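Local coordinates for protein methionine-R-sulfoxide reductase (Neisseria meningitidis, PDB 3MMH) that reduces the R epimer of free methionine sulfoxide to methionine, using a GAF-domain fold to hold the substrate, at residues V26-W32 against I155-F160; F50-Y55 against L66-P72. Numbering follows the deposited sequence.

Contact 1. Residues V26-W32 against I155-F160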
ATOM      1  N   VAL A  26      -5.079 -14.136  -1.674  1.00 11.26           N
ATOM      2  CA  VAL A  26      -4.857 -14.028  -0.256  1.00 12.43           C
ATOM      3  C   VAL A  26      -4.799 -15.347   0.459  1.00 12.29           C
ATOM      4  O   VAL A  26      -4.281 -15.448   1.558  1.00 12.42           O
ATOM      5  CB  VAL A  26      -5.786 -13.006   0.433  1.00 11.14           C
ATOM      6  CG1 VAL A  26      -5.639 -11.617  -0.176  1.00 12.85           C
ATOM      7  CG2 VAL A  26      -7.181 -13.457   0.470  1.00 12.29           C
ATOM      8  N   ALA A  27      -5.316 -16.407  -0.186  1.00 13.63           N
ATOM      9  CA  ALA A  27      -5.245 -17.736   0.345  1.00 14.32           C
ATOM     10  C   ALA A  27      -3.804 -18.233   0.467  1.00 14.95           C
ATOM     11  O   ALA A  27      -3.500 -19.079   1.289  1.00 18.46           O
ATOM     12  CB  ALA A  27      -6.051 -18.714  -0.498  1.00 15.60           C
ATOM     13  N   ASP A  28      -2.919 -17.675  -0.353  0.50 16.82           N
ATOM     14  CA  ASP A  28      -1.586 -18.236  -0.532  0.50 18.01           C
ATOM     15  C   ASP A  28      -0.534 -17.420   0.214  0.50 16.55           C
ATOM     16  O   ASP A  28       0.659 -17.530  -0.070  0.50 19.92           O
ATOM     17  CB  ASP A  28      -1.234 -18.296  -2.019  0.50 19.72           C
ATOM     18  CG  ASP A  28      -2.122 -19.253  -2.790  0.50 23.92           C
ATOM     19  OD1 ASP A  28      -2.768 -20.112  -2.153  0.50 26.18           O
ATOM     20  OD2 ASP A  28      -2.173 -19.148  -4.034  0.50 30.15           O
ATOM     21  N   GLU A  29      -0.976 -16.604   1.167  1.00 14.24           N
ATOM     22  CA  GLU A  29      -0.039 -15.840   2.035  1.00 13.58           C
ATOM     23  C   GLU A  29      -0.681 -15.698   3.393  1.00 13.41           C
ATOM     24  O   GLU A  29      -1.909 -15.607   3.490  1.00 12.92           O
ATOM     25  CB  GLU A  29       0.241 -14.501   1.390  1.00 12.95           C
ATOM     26  CG  GLU A  29       1.101 -13.531   2.182  1.00 12.11           C
ATOM     27  CD  GLU A  29       2.444 -14.123   2.591  1.00 13.95           C
ATOM     28  OE1 GLU A  29       3.251 -14.497   1.701  1.00 14.47           O
ATOM     29  OE2 GLU A  29       2.673 -14.281   3.818  1.00 14.54           O
ATOM     30  N   THR A  30       0.129 -15.761   4.428  1.00 13.16           N
ATOM     31  CA  THR A  30      -0.380 -15.572   5.783  1.00 13.36           C
ATOM     32  C   THR A  30      -0.147 -14.167   6.338  1.00 12.05           C
ATOM     33  O   THR A  30      -0.810 -13.771   7.293  1.00 12.78           O
ATOM     34  CB  THR A  30       0.252 -16.613   6.759  1.00 15.21           C
ATOM     35  OG1 THR A  30       1.654 -16.498   6.682  1.00 19.32           O
ATOM     36  CG2 THR A  30      -0.200 -17.992   6.355  1.00 18.63           C
ATOM     37  N   ASP A  31       0.856 -13.445   5.822  1.00 11.70           N
ATOM     38  CA  ASP A  31       1.153 -12.114   6.352  1.00 10.84           C
ATOM     39  C   ASP A  31      -0.028 -11.167   6.050  1.00 10.68           C
ATOM     40  O   ASP A  31      -0.404 -10.958   4.899  1.00 10.45           O
ATOM     41  CB  ASP A  31       2.444 -11.600   5.758  1.00 10.08           C
ATOM     42  CG  ASP A  31       2.889 -10.284   6.391  1.00 11.97           C
ATOM     43  OD1 ASP A  31       3.583 -10.326   7.425  1.00 17.33           O
ATOM     44  OD2 ASP A  31       2.475  -9.210   5.911  1.00 12.45           O
ATOM     45  N   TRP A  32      -0.539 -10.576   7.128  1.00 11.34           N
ATOM     46  CA  TRP A  32      -1.755  -9.727   7.044  1.00 10.88           C
ATOM     47  C   TRP A  32      -1.505  -8.497   6.195  1.00  9.51           C
ATOM     48  O   TRP A  32      -2.292  -8.175   5.309  1.00  9.39           O
ATOM     49  CB  TRP A  32      -2.176  -9.398   8.501  1.00 11.20           C
ATOM     50  CG  TRP A  32      -3.354  -8.500   8.674  1.00 11.57           C
ATOM     51  CD1 TRP A  32      -3.428  -7.449   9.495  1.00 11.51           C
ATOM     52  CD2 TRP A  32      -4.698  -8.676   8.128  1.00 10.84           C
ATOM     53  NE1 TRP A  32      -4.713  -6.921   9.530  1.00 12.09           N
ATOM     54  CE2 TRP A  32      -5.490  -7.660   8.700  1.00 12.76           C
ATOM     55  CE3 TRP A  32      -5.279  -9.571   7.216  1.00 12.67           C
ATOM     56  CZ2 TRP A  32      -6.863  -7.521   8.446  1.00 11.90           C
ATOM     57  CZ3 TRP A  32      -6.559  -9.445   6.978  1.00 11.59           C
ATOM     58  CH2 TRP A  32      -7.369  -8.428   7.576  1.00 12.04           C
ATOM     59  N   ILE A 155     -13.940 -12.467   3.691  1.00 12.61           N
ATOM     60  CA  ILE A 155     -12.769 -13.153   3.173  1.00 12.81           C
ATOM     61  C   ILE A 155     -11.511 -12.720   3.898  1.00 11.73           C
ATOM     62  O   ILE A 155     -10.688 -13.520   4.336  1.00 12.80           O
ATOM     63  CB  ILE A 155     -12.644 -12.912   1.644  1.00 13.19           C
ATOM     64  CG1 ILE A 155     -13.735 -13.664   0.881  1.00 16.58           C
ATOM     65  CG2 ILE A 155     -11.257 -13.237   1.103  1.00 14.50           C
ATOM     66  CD1 ILE A 155     -13.922 -13.177  -0.599  1.00 19.13           C
ATOM     67  N   LEU A 156     -11.363 -11.399   4.120  1.00 10.41           N
ATOM     68  CA  LEU A 156     -10.197 -10.845   4.764  1.00  9.90           C
ATOM     69  C   LEU A 156     -10.154 -11.215   6.243  1.00 11.34           C
ATOM     70  O   LEU A 156      -9.079 -11.538   6.772  1.00 12.36           O
ATOM     71  CB  LEU A 156     -10.103  -9.368   4.545  1.00 10.39           C
ATOM     72  CG  LEU A 156      -9.870  -8.915   3.120  1.00 10.47           C
ATOM     73  CD1 LEU A 156      -9.983  -7.399   3.032  1.00 12.50           C
ATOM     74  CD2 LEU A 156      -8.464  -9.369   2.646  1.00 13.41           C
ATOM     75  N   GLU A 157     -11.290 -11.194   6.921  1.00 11.45           N
ATOM     76  CA  GLU A 157     -11.341 -11.595   8.296  1.00 12.59           C
ATOM     77  C   GLU A 157     -10.741 -12.976   8.505  1.00 11.81           C
ATOM     78  O   GLU A 157     -10.038 -13.264   9.495  1.00 13.07           O
ATOM     79  CB  GLU A 157     -12.780 -11.519   8.854  1.00 12.40           C
ATOM     80  CG  GLU A 157     -13.301 -10.117   9.031  0.90 12.59           C
ATOM     81  CD  GLU A 157     -14.822 -10.038   9.192  0.90 14.91           C
ATOM     82  OE1 GLU A 157     -15.534 -11.061   9.028  0.90 17.80           O
ATOM     83  OE2 GLU A 157     -15.267  -8.927   9.453  0.90 16.33           O
ATOM     84  N   LYS A 158     -11.078 -13.899   7.612  1.00 12.10           N
ATOM     85  CA  LYS A 158     -10.529 -15.265   7.702  1.00 12.71           C
ATOM     86  C   LYS A 158      -9.020 -15.260   7.552  1.00 11.86           C
ATOM     87  O   LYS A 158      -8.328 -16.041   8.197  1.00 13.68           O
ATOM     88  CB  LYS A 158     -11.195 -16.233   6.732  1.00 14.00           C
ATOM     89  CG  LYS A 158     -12.721 -16.352   7.107  1.00 16.68           C
ATOM     90  CD  LYS A 158     -13.474 -17.180   6.137  1.00 22.67           C
ATOM     91  CE  LYS A 158     -14.943 -17.179   6.541  1.00 24.40           C
ATOM     92  NZ  LYS A 158     -15.490 -15.787   6.269  1.00 31.96           N
ATOM     93  N   ARG A 159      -8.491 -14.402   6.691  1.00 11.32           N
ATOM     94  CA  ARG A 159      -7.025 -14.281   6.567  1.00 11.49           C
ATOM     95  C   ARG A 159      -6.390 -13.666   7.786  1.00 11.05           C
ATOM     96  O   ARG A 159      -5.259 -14.026   8.140  1.00 11.71           O
ATOM     97  CB  ARG A 159      -6.613 -13.506   5.291  1.00 12.02           C
ATOM     98  CG  ARG A 159      -7.133 -14.144   4.012  1.00 12.93           C
ATOM     99  CD  ARG A 159      -6.959 -15.628   3.910  1.00 15.31           C
ATOM    100  NE  ARG A 159      -5.558 -16.047   4.008  1.00 13.71           N
ATOM    101  CZ  ARG A 159      -5.176 -17.208   4.467  1.00 13.24           C
ATOM    102  NH1 ARG A 159      -6.055 -18.048   4.999  1.00 16.05           N
ATOM    103  NH2 ARG A 159      -3.853 -17.487   4.456  1.00 15.62           N
ATOM    104  N   PHE A 160      -7.075 -12.748   8.462  1.00 11.09           N
ATOM    105  CA  PHE A 160      -6.561 -12.168   9.716  1.00 11.89           C
ATOM    106  C   PHE A 160      -6.400 -13.281  10.727  1.00 12.27           C
ATOM    107  O   PHE A 160      -5.395 -13.451  11.410  1.00 13.44           O
ATOM    108  CB  PHE A 160      -7.436 -11.037  10.234  1.00 12.03           C
ATOM    109  CG  PHE A 160      -6.978 -10.511  11.538  1.00 12.22           C
ATOM    110  CD1 PHE A 160      -5.887  -9.698  11.640  1.00 14.44           C
ATOM    111  CD2 PHE A 160      -7.607 -10.909  12.697  1.00 14.77           C
ATOM    112  CE1 PHE A 160      -5.455  -9.264  12.850  1.00 18.25           C
ATOM    113  CE2 PHE A 160      -7.150 -10.416  13.978  1.00 16.62           C
ATOM    114  CZ  PHE A 160      -6.081  -9.590  13.980  1.00 19.22           C
TER
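Polar contacts centre on Arg159, whose side chain reaches from the C-terminal helix to carbonyls at the end of helix 11-27 and in the loop after it. Arg159 NH2 donates a nearly straight hydrogen bond to Glu29 O (2.9 Å), while Arg159 NE makes a weak, bent one to Val26 O (2.8 Å); Ala27 O lies over a face of the guanidinium. One cationic side chain thus meets carbonyls just at and after the end of helix 11-27; Glu29 O is also hydrogen-bonded by Asn35 ND2. The loop is also braced from within: Glu29 OE2 accepts a hydrogen bond from Asp31 N (2.8 Å) and a weak one from Thr30 N (3.0 Å), and OE1 turns to Thr76 and Arg77 of the second subunit. Asp31 is the N-cap of helix 32-47, its OD2 capping Ala34 N. The arrangement is the connection between helices 11-27 and 32-47 of this GAF-domain protein, packed on helix 143-165 beside the antiparallel sheet; Thr30 and Arg159 belong to a magnesium site with Asn35.

Aromatic contacts form around Trp32. Phe160 presents its edge to the five-membered ring of Trp32, centroids 5.0 Å apart and planes at 66°, and Phe160 CB lies 3.7 Å from the centroid of the Trp32 six-membered ring in a CH-pi contact. Both side chains touch Ile128 of the sheet. Apolar packing adds Val26 CG2 against Ile155 CG2 (4.1 Å) and Trp32 CH2 against Leu156 CB (4.2 Å).

Contact 2. Residues F50-Y55 against L66-P72. With SME (methionine sulfoxide), chain C.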
ATOM      1  N   PHE A  50     -10.404   6.431  -6.921  1.00  9.64           N
ATOM      2  CA  PHE A  50      -9.421   7.440  -6.524  1.00  9.83           C
ATOM      3  C   PHE A  50      -8.536   6.969  -5.351  1.00  9.34           C
ATOM      4  O   PHE A  50      -7.305   7.211  -5.378  1.00  9.95           O
ATOM      5  CB  PHE A  50     -10.180   8.708  -6.092  1.00 11.38           C
ATOM      6  CG  PHE A  50      -9.326   9.841  -5.666  1.00 12.32           C
ATOM      7  CD1 PHE A  50      -8.493  10.517  -6.567  1.00 15.47           C
ATOM      8  CD2 PHE A  50      -9.381  10.278  -4.355  1.00 15.49           C
ATOM      9  CE1 PHE A  50      -7.667  11.564  -6.152  1.00 17.75           C
ATOM     10  CE2 PHE A  50      -8.575  11.336  -3.943  1.00 17.65           C
ATOM     11  CZ  PHE A  50      -7.845  12.007  -4.874  1.00 17.56           C
ATOM     12  N   TRP A  51      -9.100   6.323  -4.361  1.00  8.92           N
ATOM     13  CA  TRP A  51      -8.387   5.845  -3.236  1.00  8.14           C
ATOM     14  C   TRP A  51      -9.021   4.588  -2.775  1.00  8.11           C
ATOM     15  O   TRP A  51     -10.254   4.491  -2.669  1.00  9.04           O
ATOM     16  CB  TRP A  51      -8.409   6.919  -2.113  1.00  9.48           C
ATOM     17  CG  TRP A  51      -7.380   6.822  -1.032  1.00  8.07           C
ATOM     18  CD1 TRP A  51      -6.202   7.536  -1.009  1.00  9.08           C
ATOM     19  CD2 TRP A  51      -7.369   5.978   0.138  1.00  8.49           C
ATOM     20  NE1 TRP A  51      -5.522   7.206   0.110  1.00  9.20           N
ATOM     21  CE2 TRP A  51      -6.197   6.263   0.842  1.00  8.77           C
ATOM     22  CE3 TRP A  51      -8.267   5.065   0.700  1.00  8.75           C
ATOM     23  CZ2 TRP A  51      -5.859   5.662   2.040  1.00  8.90           C
ATOM     24  CZ3 TRP A  51      -7.957   4.438   1.863  1.00  8.95           C
ATOM     25  CH2 TRP A  51      -6.755   4.721   2.534  1.00  9.59           C
ATOM     26  N   VAL A  52      -8.234   3.587  -2.399  1.00  7.99           N
ATOM     27  CA  VAL A  52      -8.778   2.375  -1.809  1.00  8.35           C
ATOM     28  C   VAL A  52      -7.733   1.736  -0.884  1.00  6.84           C
ATOM     29  O   VAL A  52      -6.577   1.588  -1.295  1.00  8.13           O
ATOM     30  CB  VAL A  52      -9.332   1.349  -2.821  1.00  7.96           C
ATOM     31  CG1 VAL A  52      -8.300   0.968  -3.875  1.00 10.42           C
ATOM     32  CG2 VAL A  52      -9.953   0.150  -2.147  1.00  9.63           C
ATOM     33  N   GLY A  53      -8.122   1.352   0.304  1.00  7.49           N
ATOM     34  CA  GLY A  53      -7.181   0.808   1.241  1.00  7.38           C
ATOM     35  C   GLY A  53      -7.735   0.576   2.585  1.00  7.71           C
ATOM     36  O   GLY A  53      -8.987   0.471   2.747  1.00  8.87           O
ATOM     37  N   PHE A  54      -6.889   0.479   3.582  1.00  7.68           N
ATOM     38  CA  PHE A  54      -7.248   0.010   4.917  1.00  7.87           C
ATOM     39  C   PHE A  54      -6.730   0.923   5.988  1.00  8.16           C
ATOM     40  O   PHE A  54      -5.613   1.464   5.866  1.00  8.62           O
ATOM     41  CB  PHE A  54      -6.729  -1.401   5.139  1.00  8.50           C
ATOM     42  CG  PHE A  54      -7.290  -2.410   4.154  1.00  8.64           C
ATOM     43  CD1 PHE A  54      -8.491  -3.021   4.395  1.00  8.62           C
ATOM     44  CD2 PHE A  54      -6.668  -2.629   2.927  1.00  8.57           C
ATOM     45  CE1 PHE A  54      -8.997  -3.909   3.444  1.00  9.11           C
ATOM     46  CE2 PHE A  54      -7.164  -3.524   1.992  1.00  8.35           C
ATOM     47  CZ  PHE A  54      -8.375  -4.120   2.274  1.00  9.44           C
ATOM     48  N   TYR A  55      -7.472   0.964   7.082  1.00  8.76           N
ATOM     49  CA  TYR A  55      -6.982   1.425   8.376  1.00  9.62           C
ATOM     50  C   TYR A  55      -7.196   0.325   9.379  1.00  9.25           C
ATOM     51  O   TYR A  55      -8.195  -0.414   9.283  1.00 10.93           O
ATOM     52  CB  TYR A  55      -7.733   2.681   8.864  1.00  9.76           C
ATOM     53  CG  TYR A  55      -7.455   3.952   8.148  1.00 10.56           C
ATOM     54  CD1 TYR A  55      -6.652   4.936   8.751  1.00 10.64           C
ATOM     55  CD2 TYR A  55      -8.000   4.256   6.877  1.00 10.29           C
ATOM     56  CE1 TYR A  55      -6.363   6.092   8.110  1.00 10.59           C
ATOM     57  CE2 TYR A  55      -7.714   5.434   6.221  1.00 11.56           C
ATOM     58  CZ  TYR A  55      -6.861   6.372   6.829  1.00 10.52           C
ATOM     59  OH  TYR A  55      -6.549   7.533   6.173  1.00 12.06           O
ATOM     60  N   LEU A  66      -3.420   4.132   9.477  1.00  9.30           N
ATOM     61  CA  LEU A  66      -3.299   3.867   8.091  1.00  9.91           C
ATOM     62  C   LEU A  66      -2.485   2.636   7.831  1.00  9.31           C
ATOM     63  O   LEU A  66      -1.412   2.449   8.403  1.00  9.99           O
ATOM     64  CB  LEU A  66      -2.648   5.078   7.398  1.00 10.76           C
ATOM     65  CG  LEU A  66      -2.505   5.056   5.861  1.00 11.02           C
ATOM     66  CD1 LEU A  66      -3.867   4.956   5.211  1.00 11.53           C
ATOM     67  CD2 LEU A  66      -1.727   6.373   5.530  1.00 13.66           C
ATOM     68  N   ALA A  67      -2.958   1.772   6.948  1.00  9.10           N
ATOM     69  CA  ALA A  67      -2.362   0.503   6.561  1.00  8.94           C
ATOM     70  C   ALA A  67      -2.162   0.543   5.046  1.00  8.49           C
ATOM     71  O   ALA A  67      -2.260   1.607   4.443  1.00  9.24           O
ATOM     72  CB  ALA A  67      -3.150  -0.645   7.162  1.00 11.04           C
ATOM     73  N   PRO A  68      -2.005  -0.588   4.334  1.00  8.15           N
ATOM     74  CA  PRO A  68      -1.838  -0.485   2.873  1.00  8.45           C
ATOM     75  C   PRO A  68      -3.003   0.200   2.172  1.00  7.83           C
ATOM     76  O   PRO A  68      -4.160  -0.012   2.537  1.00  8.69           O
ATOM     77  CB  PRO A  68      -1.632  -1.917   2.457  1.00  8.24           C
ATOM     78  CG  PRO A  68      -0.948  -2.578   3.607  1.00  9.97           C
ATOM     79  CD  PRO A  68      -1.649  -1.942   4.814  1.00  9.46           C
ATOM     80  N   PHE A  69      -2.692   0.902   1.089  1.00  7.91           N
ATOM     81  CA  PHE A  69      -3.672   1.585   0.272  1.00  7.95           C
ATOM     82  C   PHE A  69      -3.063   1.958  -1.068  1.00  7.44           C
ATOM     83  O   PHE A  69      -1.833   2.016  -1.198  1.00  8.54           O
ATOM     84  CB  PHE A  69      -4.202   2.827   0.957  1.00  8.34           C
ATOM     85  CG  PHE A  69      -3.171   3.993   1.047  1.00  7.87           C
ATOM     86  CD1 PHE A  69      -2.283   4.064   2.070  1.00  8.55           C
ATOM     87  CD2 PHE A  69      -3.179   4.933   0.046  1.00  8.53           C
ATOM     88  CE1 PHE A  69      -1.393   5.130   2.132  1.00  9.15           C
ATOM     89  CE2 PHE A  69      -2.273   6.027   0.123  1.00 10.14           C
ATOM     90  CZ  PHE A  69      -1.417   6.098   1.168  1.00  9.44           C
ATOM     91  N   GLN A  70      -3.902   2.288  -2.017  1.00  7.80           N
ATOM     92  CA  GLN A  70      -3.539   2.891  -3.279  1.00  7.79           C
ATOM     93  C   GLN A  70      -4.297   4.177  -3.456  1.00  7.83           C
ATOM     94  O   GLN A  70      -5.450   4.305  -3.051  1.00  9.35           O
ATOM     95  CB  GLN A  70      -3.748   1.907  -4.431  1.00 10.84           C
ATOM     96  CG  GLN A  70      -2.984   0.634  -4.263  1.00 16.02           C
ATOM     97  CD  GLN A  70      -2.144   0.053  -5.279  1.00  9.37           C
ATOM     98  OE1 GLN A  70      -1.536  -1.030  -5.097  1.00 11.85           O
ATOM     99  NE2 GLN A  70      -2.077   0.701  -6.382  1.00  8.26           N
ATOM    100  N   GLY A  71      -3.638   5.141  -4.096  1.00  8.84           N
ATOM    101  CA  GLY A  71      -4.146   6.477  -4.243  1.00  9.07           C
ATOM    102  C   GLY A  71      -3.241   7.500  -3.538  1.00  9.88           C
ATOM    103  O   GLY A  71      -2.146   7.131  -3.049  1.00  9.77           O
ATOM    104  N   PRO A  72      -3.614   8.775  -3.479  1.00  9.56           N
ATOM    105  CA  PRO A  72      -2.763   9.810  -2.891  0.50  9.48           C
ATOM    106  C   PRO A  72      -2.589   9.659  -1.377  1.00  9.55           C
ATOM    107  O   PRO A  72      -3.405   9.031  -0.704  1.00 10.36           O
ATOM    108  CB  PRO A  72      -3.463  11.110  -3.293  0.50 10.83           C
ATOM    109  CG  PRO A  72      -4.902  10.692  -3.432  0.50  9.72           C
ATOM    110  CD  PRO A  72      -4.842   9.331  -4.066  0.50 10.34           C
TER
HETATM  111  N   SME C 168     -12.752  10.136   4.420  1.00 13.70           N
HETATM  112  CA  SME C 168     -12.338   9.303   5.574  1.00 13.31           C
HETATM  113  CB  SME C 168     -10.849   9.476   5.939  1.00 14.55           C
HETATM  114  CG  SME C 168      -9.865   8.593   5.154  1.00 14.03           C
HETATM  115  S   SME C 168      -9.513   9.217   3.561  1.00 20.21           S
HETATM  116  OE  SME C 168     -10.574   9.742   2.721  1.00 26.51           O
HETATM  117  CE  SME C 168      -8.481   7.948   2.957  1.00 14.89           C
HETATM  118  C   SME C 168     -13.243   9.551   6.748  1.00 13.49           C
HETATM  119  O   SME C 168     -13.077   8.851   7.757  1.00 13.58           O
HETATM  120  OXT SME C 168     -14.170  10.444   6.654  1.00 14.17           O
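A beta bulge interrupts this antiparallel pairing: the register shifts by one residue between Gly53-Phe69 and Tyr55-Leu66, where the second strand turns a corner at Pro68. Val52 and Gln70 exchange two 2.9 Å backbone hydrogen bonds, Val52 N to Gln70 O and Gln70 N to Val52 O. At and before the corner, Phe54 N donates a hydrogen bond to Pro68 O (3.0 Å) and Ala67 N one to Phe54 O (2.9 Å). Gly53 CA lies 3.6 Å from Phe69 CB; a side chain on Gly53 would collide with it. These strands form the hairpin 51-58/63-70 of the antiparallel GAF-type sheet, with Trp51 and Tyr55 in the substrate pocket. Phe69 CB is 3.8 Å from the centroid of the Trp51 six-membered ring, a CH-pi contact; over the opposite face, methionine sulfoxide CE is 3.5 Å from Trp51 CE2. A weak hydrogen bond from Trp51 NE1 to Pro72 O (2.9 Å) ties the indole edge, and Leu66 CD1 sits over the Tyr55 ring, whose hydroxyl is hydrogen-bonded to Cys75 O.

Contact 2 is buried, within the sheet, whereas contact 1 is only partly buried and lies farther out, on the helical side; their centres are about 18 Å apart. They use different elements: two neighbouring strands in one, the end of a helix, its following loop and the C-terminal helix in the other. Along the chain the hairpin is nested within the loop closed by contact 1, and the two meet where Leu156 CD1 packs on Phe54 CE1 (3.7 Å). Backbone hydrogen bonds hold 50-55 to 66-72, while a charged side chain donates hydrogen bonds to backbone carbonyls in contact 1. Of the two, contact 2 holds substrate-pocket residues; both reach the second subunit.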